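Local structure of probable amidase (Thermus thermophilus, 2DC0) at residues L267-R272 with G426-A431; F238-D243 with R259-L264; K73-V78 with E119-I124. The protein is a probable amidase of the amidase signature family, an alpha/beta protein built round one large mixed beta-sheet. All coordinates share one frame; numbering follows the deposited sequence.

Interaction 1 of 3, residues L267-R272 with G426-A431; sequences LRAEVR and GGWLEA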
loop_
_atom_site.group_PDB
_atom_site.type_symbol
_atom_site.label_atom_id
_atom_site.label_comp_id
_atom_site.label_asym_id
_atom_site.label_seq_id
_atom_site.Cartn_x
_atom_site.Cartn_y
_atom_site.Cartn_z
ATOM N N LEU A 267 -29.235 -17.488 1.476
ATOM C CA LEU A 267 -28.208 -18.211 2.221
ATOM C C LEU A 267 -27.832 -17.458 3.494
ATOM O O LEU A 267 -26.861 -17.797 4.165
ATOM C CB LEU A 267 -26.969 -18.420 1.346
ATOM C CG LEU A 267 -27.144 -19.407 0.186
ATOM C CD1 LEU A 267 -25.927 -19.362 -0.727
ATOM C CD2 LEU A 267 -27.344 -20.813 0.739
ATOM N N ARG A 268 -28.612 -16.430 3.813
ATOM C CA ARG A 268 -28.391 -15.632 5.011
ATOM C C ARG A 268 -27.113 -14.793 4.926
ATOM O O ARG A 268 -26.343 -14.704 5.883
ATOM C CB ARG A 268 -28.350 -16.542 6.241
ATOM C CG ARG A 268 -29.597 -17.409 6.412
ATOM C CD ARG A 268 -30.812 -16.582 6.801
ATOM N NE ARG A 268 -31.991 -17.418 7.039
ATOM C CZ ARG A 268 -32.732 -17.970 6.081
ATOM N NH1 ARG A 268 -32.428 -17.775 4.805
ATOM N NH2 ARG A 268 -33.777 -18.724 6.401
ATOM N N ALA A 269 -26.893 -14.194 3.762
ATOM C CA ALA A 269 -25.748 -13.325 3.525
ATOM C C ALA A 269 -26.301 -12.042 2.922
ATOM O O ALA A 269 -27.453 -12.008 2.490
ATOM C CB ALA A 269 -24.765 -13.985 2.551
ATOM N N GLU A 270 -25.493 -10.987 2.891
ATOM C CA GLU A 270 -25.938 -9.723 2.312
ATOM C C GLU A 270 -25.019 -9.335 1.161
ATOM O O GLU A 270 -23.818 -9.609 1.191
ATOM C CB GLU A 270 -25.930 -8.606 3.355
ATOM C CG GLU A 270 -26.825 -7.431 2.973
ATOM C CD GLU A 270 -26.474 -6.150 3.708
ATOM O OE1 GLU A 270 -26.212 -6.213 4.927
ATOM O OE2 GLU A 270 -26.471 -5.077 3.065
ATOM N N VAL A 271 -25.593 -8.700 0.146
ATOM C CA VAL A 271 -24.837 -8.272 -1.020
ATOM C C VAL A 271 -24.979 -6.766 -1.211
ATOM O O VAL A 271 -26.092 -6.259 -1.362
ATOM C CB VAL A 271 -25.344 -8.969 -2.297
ATOM C CG1 VAL A 271 -24.529 -8.515 -3.496
ATOM C CG2 VAL A 271 -25.259 -10.485 -2.128
ATOM N N ARG A 272 -23.856 -6.056 -1.207
ATOM C CA ARG A 272 -23.879 -4.611 -1.390
ATOM C C ARG A 272 -22.996 -4.201 -2.555
ATOM O O ARG A 272 -21.876 -4.692 -2.702
ATOM C CB ARG A 272 -23.383 -3.892 -0.129
ATOM C CG ARG A 272 -24.210 -4.147 1.127
ATOM C CD ARG A 272 -23.625 -3.392 2.328
ATOM N NE ARG A 272 -24.284 -3.756 3.582
ATOM C CZ ARG A 272 -23.937 -3.293 4.779
ATOM N NH1 ARG A 272 -22.930 -2.436 4.896
ATOM N NH2 ARG A 272 -24.596 -3.691 5.862
ATOM N N GLY A 426 -14.241 -18.071 2.575
ATOM C CA GLY A 426 -14.122 -19.011 1.475
ATOM C C GLY A 426 -14.725 -20.354 1.855
ATOM O O GLY A 426 -15.399 -20.998 1.047
ATOM N N GLY A 427 -14.481 -20.777 3.093
ATOM C CA GLY A 427 -15.016 -22.043 3.558
ATOM C C GLY A 427 -16.530 -21.990 3.634
ATOM O O GLY A 427 -17.220 -22.959 3.310
ATOM N N TRP A 428 -17.045 -20.846 4.066
ATOM C CA TRP A 428 -18.481 -20.642 4.183
ATOM C C TRP A 428 -19.127 -20.755 2.804
ATOM O O TRP A 428 -20.158 -21.420 2.634
ATOM C CB TRP A 428 -18.761 -19.259 4.771
ATOM C CG TRP A 428 -20.208 -19.007 5.057
ATOM C CD1 TRP A 428 -20.884 -19.305 6.210
ATOM C CD2 TRP A 428 -21.160 -18.400 4.179
ATOM N NE1 TRP A 428 -22.202 -18.919 6.101
ATOM C CE2 TRP A 428 -22.399 -18.369 4.862
ATOM C CE3 TRP A 428 -21.092 -17.892 2.872
ATOM C CZ2 TRP A 428 -23.559 -17.829 4.289
ATOM C CZ3 TRP A 428 -22.247 -17.356 2.302
ATOM C CH2 TRP A 428 -23.466 -17.337 3.011
ATOM N N LEU A 429 -18.513 -20.110 1.816
ATOM C CA LEU A 429 -19.020 -20.138 0.444
ATOM C C LEU A 429 -18.892 -21.523 -0.180
ATOM O O LEU A 429 -19.827 -22.010 -0.808
ATOM C CB LEU A 429 -18.270 -19.114 -0.413
ATOM C CG LEU A 429 -18.614 -17.635 -0.178
ATOM C CD1 LEU A 429 -17.530 -16.749 -0.791
ATOM C CD2 LEU A 429 -19.972 -17.319 -0.825
ATOM N N GLU A 430 -17.733 -22.149 -0.001
ATOM C CA GLU A 430 -17.467 -23.478 -0.546
ATOM C C GLU A 430 -18.530 -24.497 -0.123
ATOM O O GLU A 430 -18.959 -25.334 -0.922
ATOM C CB GLU A 430 -16.080 -23.944 -0.090
ATOM C CG GLU A 430 -15.648 -25.317 -0.569
ATOM C CD GLU A 430 -14.322 -25.736 0.056
ATOM O OE1 GLU A 430 -14.259 -25.799 1.297
ATOM O OE2 GLU A 430 -13.355 -25.991 -0.686
ATOM N N ALA A 431 -18.948 -24.422 1.136
ATOM C CA ALA A 431 -19.954 -25.328 1.670
ATOM C C ALA A 431 -21.338 -25.031 1.095
ATOM O O ALA A 431 -22.259 -25.835 1.248
ATOM C CB ALA A 431 -19.992 -25.217 3.207
#
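Trp428 carries this contact, meeting the turn at Leu267 and Ala269 with the outer end of its six-membered ring. Its CZ2 lies 3.3 Å from Leu267 O, the carbonyl oxygen approaching at the ring edge and near the ring plane. On the neighbouring corner, Ala269 CB approaches Trp428 CH2 obliquely at 3.6 Å. Leu267 adds CB, 4.0 Å from Trp428 CH2, so the beta carbon rather than the branched end does the touching. Trp428 supplies 70 Å² of the 126 Å² buried. Its chi1 of -174° sets CG opposite the backbone N. Further out, Arg432 forms a cation-pi contact with the indole and hydrogen-bonds to Trp428 O, while Phe238 and Val233 also pack on the Trp428 side chain. On the other segment, Arg268 takes a left-handed backbone conformation where the loop turns before strand 270-273. Beyond it, Glu270 and Arg272 form a salt bridge along the strand, with Arg272 NE 2.6 Å from Glu270 OE2 and Arg272 NH2 3.1 Å from Glu270 OE1. This side-on grip meets OE2 from above the carboxylate plane. No hydrogen bond joins the two segments: the chemistry implies a small, mostly apolar surface contact between helix 419-430 and the loop leading into strand 270-273. The carbonyl oxygen sits at a ring edge whose C-H bonds are probably slightly positive, consistent with a weak polar contribution.

Interaction 2 of 3, residues F238-D243 with R259-L264; sequences FGVPLD and RLLEDL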
loop_
_atom_site.group_PDB
_atom_site.type_symbol
_atom_site.label_atom_id
_atom_site.label_comp_id
_atom_site.label_asym_id
_atom_site.label_seq_id
_atom_site.Cartn_x
_atom_site.Cartn_y
_atom_site.Cartn_z
ATOM N N PHE A 238 -21.031 -9.129 1.580
ATOM C CA PHE A 238 -20.135 -9.134 0.434
ATOM C C PHE A 238 -20.330 -7.908 -0.438
ATOM O O PHE A 238 -21.459 -7.535 -0.755
ATOM C CB PHE A 238 -20.366 -10.394 -0.398
ATOM C CG PHE A 238 -20.031 -11.669 0.326
ATOM C CD1 PHE A 238 -18.703 -12.016 0.575
ATOM C CD2 PHE A 238 -21.042 -12.531 0.746
ATOM C CE1 PHE A 238 -18.387 -13.208 1.227
ATOM C CE2 PHE A 238 -20.738 -13.725 1.400
ATOM C CZ PHE A 238 -19.406 -14.065 1.640
ATOM N N GLY A 239 -19.221 -7.283 -0.821
ATOM C CA GLY A 239 -19.287 -6.116 -1.681
ATOM C C GLY A 239 -19.015 -6.538 -3.114
ATOM O O GLY A 239 -18.123 -7.353 -3.373
ATOM N N VAL A 240 -19.784 -5.992 -4.048
ATOM C CA VAL A 240 -19.623 -6.322 -5.459
ATOM C C VAL A 240 -19.321 -5.041 -6.234
ATOM O O VAL A 240 -20.144 -4.125 -6.276
ATOM C CB VAL A 240 -20.912 -6.986 -6.014
ATOM C CG1 VAL A 240 -20.768 -7.271 -7.496
ATOM C CG2 VAL A 240 -21.189 -8.280 -5.253
ATOM N N PRO A 241 -18.124 -4.959 -6.844
ATOM C CA PRO A 241 -17.695 -3.791 -7.617
ATOM C C PRO A 241 -18.246 -3.802 -9.034
ATOM O O PRO A 241 -17.512 -4.019 -10.002
ATOM C CB PRO A 241 -16.176 -3.898 -7.566
ATOM C CG PRO A 241 -15.963 -5.384 -7.629
ATOM C CD PRO A 241 -17.021 -5.926 -6.690
ATOM N N LEU A 242 -19.548 -3.552 -9.146
ATOM C CA LEU A 242 -20.222 -3.552 -10.438
ATOM C C LEU A 242 -19.608 -2.617 -11.476
ATOM O O LEU A 242 -19.474 -3.000 -12.639
ATOM C CB LEU A 242 -21.710 -3.234 -10.238
ATOM C CG LEU A 242 -22.473 -4.303 -9.436
ATOM C CD1 LEU A 242 -23.942 -3.908 -9.308
ATOM C CD2 LEU A 242 -22.358 -5.656 -10.128
ATOM N N ASP A 243 -19.226 -1.404 -11.073
ATOM C CA ASP A 243 -18.641 -0.476 -12.034
ATOM C C ASP A 243 -17.337 -1.035 -12.612
ATOM O O ASP A 243 -17.089 -0.937 -13.816
ATOM C CB ASP A 243 -18.453 0.941 -11.422
ATOM C CG ASP A 243 -17.565 0.970 -10.170
ATOM O OD1 ASP A 243 -17.193 -0.090 -9.627
ATOM O OD2 ASP A 243 -17.250 2.093 -9.719
ATOM N N ARG A 259 -26.543 -15.123 -10.704
ATOM C CA ARG A 259 -27.295 -16.175 -10.016
ATOM C C ARG A 259 -26.815 -16.290 -8.571
ATOM O O ARG A 259 -27.618 -16.396 -7.637
ATOM C CB ARG A 259 -27.099 -17.517 -10.726
ATOM C CG ARG A 259 -27.615 -18.726 -9.949
ATOM C CD ARG A 259 -27.222 -20.030 -10.636
ATOM N NE ARG A 259 -27.610 -21.200 -9.857
ATOM C CZ ARG A 259 -27.299 -22.451 -10.181
ATOM N NH1 ARG A 259 -26.592 -22.702 -11.275
ATOM N NH2 ARG A 259 -27.696 -23.456 -9.409
ATOM N N LEU A 260 -25.497 -16.281 -8.394
ATOM C CA LEU A 260 -24.912 -16.365 -7.064
ATOM C C LEU A 260 -25.377 -15.181 -6.227
ATOM O O LEU A 260 -25.765 -15.338 -5.069
ATOM C CB LEU A 260 -23.382 -16.351 -7.148
ATOM C CG LEU A 260 -22.653 -16.258 -5.800
ATOM C CD1 LEU A 260 -23.005 -17.474 -4.952
ATOM C CD2 LEU A 260 -21.148 -16.182 -6.025
ATOM N N LEU A 261 -25.332 -13.987 -6.813
ATOM C CA LEU A 261 -25.757 -12.804 -6.084
ATOM C C LEU A 261 -27.227 -12.924 -5.687
ATOM O O LEU A 261 -27.621 -12.498 -4.600
ATOM C CB LEU A 261 -25.520 -11.544 -6.925
ATOM C CG LEU A 261 -24.051 -11.292 -7.305
ATOM C CD1 LEU A 261 -23.901 -9.888 -7.885
ATOM C CD2 LEU A 261 -23.166 -11.448 -6.079
ATOM N N GLU A 262 -28.026 -13.529 -6.559
ATOM C CA GLU A 262 -29.451 -13.716 -6.303
ATOM C C GLU A 262 -29.715 -14.724 -5.185
ATOM O O GLU A 262 -30.697 -14.598 -4.460
ATOM C CB GLU A 262 -30.161 -14.184 -7.579
ATOM C CG GLU A 262 -30.322 -13.117 -8.659
ATOM C CD GLU A 262 -31.393 -12.094 -8.321
ATOM O OE1 GLU A 262 -32.545 -12.506 -8.071
ATOM O OE2 GLU A 262 -31.087 -10.882 -8.309
ATOM N N ASP A 263 -28.845 -15.721 -5.046
ATOM C CA ASP A 263 -29.022 -16.737 -4.011
ATOM C C ASP A 263 -28.453 -16.392 -2.635
ATOM O O ASP A 263 -28.951 -16.890 -1.622
ATOM C CB ASP A 263 -28.432 -18.082 -4.461
ATOM C CG ASP A 263 -29.267 -18.766 -5.540
ATOM O OD1 ASP A 263 -30.511 -18.663 -5.494
ATOM O OD2 ASP A 263 -28.678 -19.430 -6.417
ATOM N N LEU A 264 -27.419 -15.552 -2.585
ATOM C CA LEU A 264 -26.793 -15.198 -1.305
ATOM C C LEU A 264 -27.752 -14.755 -0.202
ATOM O O LEU A 264 -27.589 -15.142 0.950
ATOM C CB LEU A 264 -25.697 -14.145 -1.521
ATOM C CG LEU A 264 -24.414 -14.711 -2.149
ATOM C CD1 LEU A 264 -23.398 -13.594 -2.381
ATOM C CD2 LEU A 264 -23.820 -15.771 -1.209
#
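Val240, which packs on Leu261, hydrogen-bonds through its backbone N to Arg272 O on the neighbouring strand. Phe238 O is held to the same strand by Arg272 N, so the two residues that face helix 251-263 are also fixed in the sheet. Val240 and Leu261 reach toward each other tip to tip: Val240 CG2 is 3.8 Å from Leu261 CD2, and Leu261 CD1 lies 4.1 Å from Val240 CG1, so both branches of each side chain take part. A chi1 of 177° places Val240 CG1 opposite the backbone N and CG2 opposite the carbonyl carbon, which spreads the fork toward the helix. One helical turn on from Leu261, Leu264 crosses Phe238 at about a right angle, its CD1 coming obliquely to the ring at 4.1 Å from Phe238 CD2. Leu264 N bonds to Leu260 O at 3.0 Å, which ties Leu264 to the preceding turn. Leu425, Trp428 and Leu429 of helix 419-430 pack on Phe238 as well, while Val271 touches both leucines, Leu261 and Leu264. Pro241 centres an inverse gamma turn and occupies the N-cap position of helix 242-245. With alternate strand residues facing a helix that leads into the adjacent parallel strand 270-273, the arrangement is that of a beta-alpha-beta crossover at one edge of the large mixed sheet.

Interaction 3 of 3, residues K73-V78 with E119-I124; sequences KDLFPV and EIALGI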
loop_
_atom_site.group_PDB
_atom_site.type_symbol
_atom_site.label_atom_id
_atom_site.label_comp_id
_atom_site.label_asym_id
_atom_site.label_seq_id
_atom_site.Cartn_x
_atom_site.Cartn_y
_atom_site.Cartn_z
ATOM N N LYS A 73 6.033 -25.441 -8.273
ATOM C CA LYS A 73 6.192 -24.689 -9.526
ATOM C C LYS A 73 7.687 -24.566 -9.825
ATOM O O LYS A 73 8.468 -24.279 -8.919
ATOM C CB LYS A 73 5.569 -23.298 -9.374
ATOM C CG LYS A 73 5.526 -22.475 -10.653
ATOM C CD LYS A 73 4.839 -21.150 -10.390
ATOM C CE LYS A 73 4.534 -20.395 -11.672
ATOM N NZ LYS A 73 3.839 -19.107 -11.372
ATOM N N ASP A 74 8.084 -24.734 -11.087
ATOM C CA ASP A 74 9.507 -24.704 -11.433
ATOM C C ASP A 74 10.299 -23.398 -11.380
ATOM O O ASP A 74 11.201 -23.194 -12.193
ATOM C CB ASP A 74 9.746 -25.376 -12.795
ATOM C CG ASP A 74 11.170 -25.900 -12.942
ATOM O OD1 ASP A 74 11.748 -26.318 -11.914
ATOM O OD2 ASP A 74 11.708 -25.915 -14.072
ATOM N N LEU A 75 9.979 -22.522 -10.432
ATOM C CA LEU A 75 10.743 -21.289 -10.255
ATOM C C LEU A 75 11.291 -21.291 -8.832
ATOM O O LEU A 75 12.078 -20.423 -8.454
ATOM C CB LEU A 75 9.884 -20.041 -10.508
ATOM C CG LEU A 75 8.579 -19.795 -9.740
ATOM C CD1 LEU A 75 8.856 -19.414 -8.294
ATOM C CD2 LEU A 75 7.829 -18.664 -10.445
ATOM N N PHE A 76 10.856 -22.283 -8.053
ATOM C CA PHE A 76 11.287 -22.478 -6.669
ATOM C C PHE A 76 12.344 -23.590 -6.662
ATOM O O PHE A 76 12.069 -24.722 -7.067
ATOM C CB PHE A 76 10.126 -22.958 -5.783
ATOM C CG PHE A 76 9.113 -21.899 -5.440
ATOM C CD1 PHE A 76 9.408 -20.897 -4.519
ATOM C CD2 PHE A 76 7.836 -21.940 -5.999
ATOM C CE1 PHE A 76 8.440 -19.950 -4.156
ATOM C CE2 PHE A 76 6.862 -21.002 -5.644
ATOM C CZ PHE A 76 7.163 -20.005 -4.721
ATOM N N PRO A 77 13.569 -23.286 -6.220
ATOM C CA PRO A 77 14.579 -24.349 -6.204
ATOM C C PRO A 77 14.200 -25.437 -5.195
ATOM O O PRO A 77 13.702 -25.148 -4.107
ATOM C CB PRO A 77 15.847 -23.604 -5.806
ATOM C CG PRO A 77 15.634 -22.258 -6.445
ATOM C CD PRO A 77 14.201 -21.964 -6.072
ATOM N N VAL A 78 14.413 -26.691 -5.574
ATOM C CA VAL A 78 14.114 -27.818 -4.698
ATOM C C VAL A 78 15.356 -28.704 -4.703
ATOM O O VAL A 78 15.935 -28.960 -5.757
ATOM C CB VAL A 78 12.891 -28.630 -5.214
ATOM C CG1 VAL A 78 12.717 -29.899 -4.397
ATOM C CG2 VAL A 78 11.630 -27.781 -5.136
ATOM N N GLU A 119 6.598 -19.547 -19.381
ATOM C CA GLU A 119 7.980 -19.082 -19.374
ATOM C C GLU A 119 8.265 -17.899 -18.449
ATOM O O GLU A 119 7.665 -16.830 -18.583
ATOM C CB GLU A 119 8.438 -18.766 -20.799
ATOM C CG GLU A 119 9.877 -18.267 -20.876
ATOM C CD GLU A 119 10.436 -18.312 -22.291
ATOM O OE1 GLU A 119 9.678 -18.015 -23.234
ATOM O OE2 GLU A 119 11.631 -18.629 -22.448
ATOM N N ILE A 120 9.218 -18.130 -17.543
ATOM C CA ILE A 120 9.671 -17.212 -16.498
ATOM C C ILE A 120 8.533 -16.527 -15.762
ATOM O O ILE A 120 8.714 -15.449 -15.190
ATOM C CB ILE A 120 10.669 -16.125 -17.002
ATOM C CG1 ILE A 120 10.019 -15.236 -18.063
ATOM C CG2 ILE A 120 11.943 -16.788 -17.511
ATOM C CD1 ILE A 120 10.779 -13.950 -18.378
ATOM N N ALA A 121 7.369 -17.172 -15.775
ATOM C CA ALA A 121 6.161 -16.684 -15.104
ATOM C C ALA A 121 5.604 -15.413 -15.732
ATOM O O ALA A 121 4.752 -14.750 -15.150
ATOM C CB ALA A 121 6.437 -16.449 -13.629
ATOM N N LEU A 122 6.076 -15.075 -16.926
ATOM C CA LEU A 122 5.605 -13.871 -17.591
ATOM C C LEU A 122 4.530 -14.200 -18.617
ATOM O O LEU A 122 4.758 -14.127 -19.826
ATOM C CB LEU A 122 6.778 -13.151 -18.256
ATOM C CG LEU A 122 6.507 -11.772 -18.858
ATOM C CD1 LEU A 122 5.807 -10.878 -17.835
ATOM C CD2 LEU A 122 7.829 -11.157 -19.287
ATOM N N GLY A 123 3.349 -14.561 -18.124
ATOM C CA GLY A 123 2.253 -14.909 -19.010
ATOM C C GLY A 123 1.209 -15.720 -18.276
ATOM O O GLY A 123 1.509 -16.345 -17.257
ATOM N N ILE A 124 -0.018 -15.719 -18.791
ATOM C CA ILE A 124 -1.098 -16.455 -18.150
ATOM C C ILE A 124 -1.802 -17.484 -19.038
ATOM O O ILE A 124 -2.846 -18.003 -18.655
ATOM C CB ILE A 124 -2.175 -15.491 -17.618
ATOM C CG1 ILE A 124 -2.814 -14.745 -18.796
ATOM C CG2 ILE A 124 -1.559 -14.520 -16.613
ATOM C CD1 ILE A 124 -3.489 -15.580 -19.918
#
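Ala121, whose methyl meets Leu75 and Lys73, sits in a tight turn that begins at Glu119. The Glu119 carboxylate is bound by Ser309 through OE1 and by Thr87 and Trp130 through OE2, and Glu119 O accepts from Leu122 N at 2.9 Å. Ile120 and Ala121 both have positive phi (45° and 67°), a left-handed pair close to a type I' turn. The CB of Ile120 points away from segment 73-78, its side chain packing on Val312 and Leu316, whereas Ala121 CB points toward it. That methyl, Ala121 CB, lies 4.1 Å from Leu75 CD2 and 4.3 Å from Lys73 NZ, the end of an extended lysine. Leu75 CG is wedged between the backbone N and carbonyl carbon (chi1 56°), and its CD1 rests 3.5 Å above the centre of the Phe76 ring. The bend beneath is fixed by Lys73 O, which takes Leu75 N at 2.8 Å and Phe76 N at 3.2 Å from the same face; Lys114 NZ also hydrogen-bonds to it. Leu122 reaches Ala315, and Gly123 has backbone angles suited to glycine. Lys73 NZ hydrogen-bonds to Ser147, Ser148 and Thr166; this buried cluster of Lys73, two serines and Thr166 is consistent with the Ser-cisSer-Lys site of amidase signature proteins, with the Ala121 methyl beside the lysine end.

In the fold
Interactions 1 and 2 form one continuous region, their centres 10 Å apart. Val271, on the strand of interaction 1, bridges them: its CG2 is 3.6 Å from Leu264 CD1 and its CG1 3.8 Å from Val240 CG2. Strand 270-273, outermost at this end of the sheet within the chain, is the second strand of the crossover and carries part of interaction 1; helix 419-430, one side of interaction 1, also packs on Phe238 of interaction 2. Interaction 3 lies on the opposite side of the chain's centre, about 33 Å from interaction 1 and 34 Å from interaction 2 between centres. The probable active-site lysine belongs to interaction 3, so the other two contacts are remote from it.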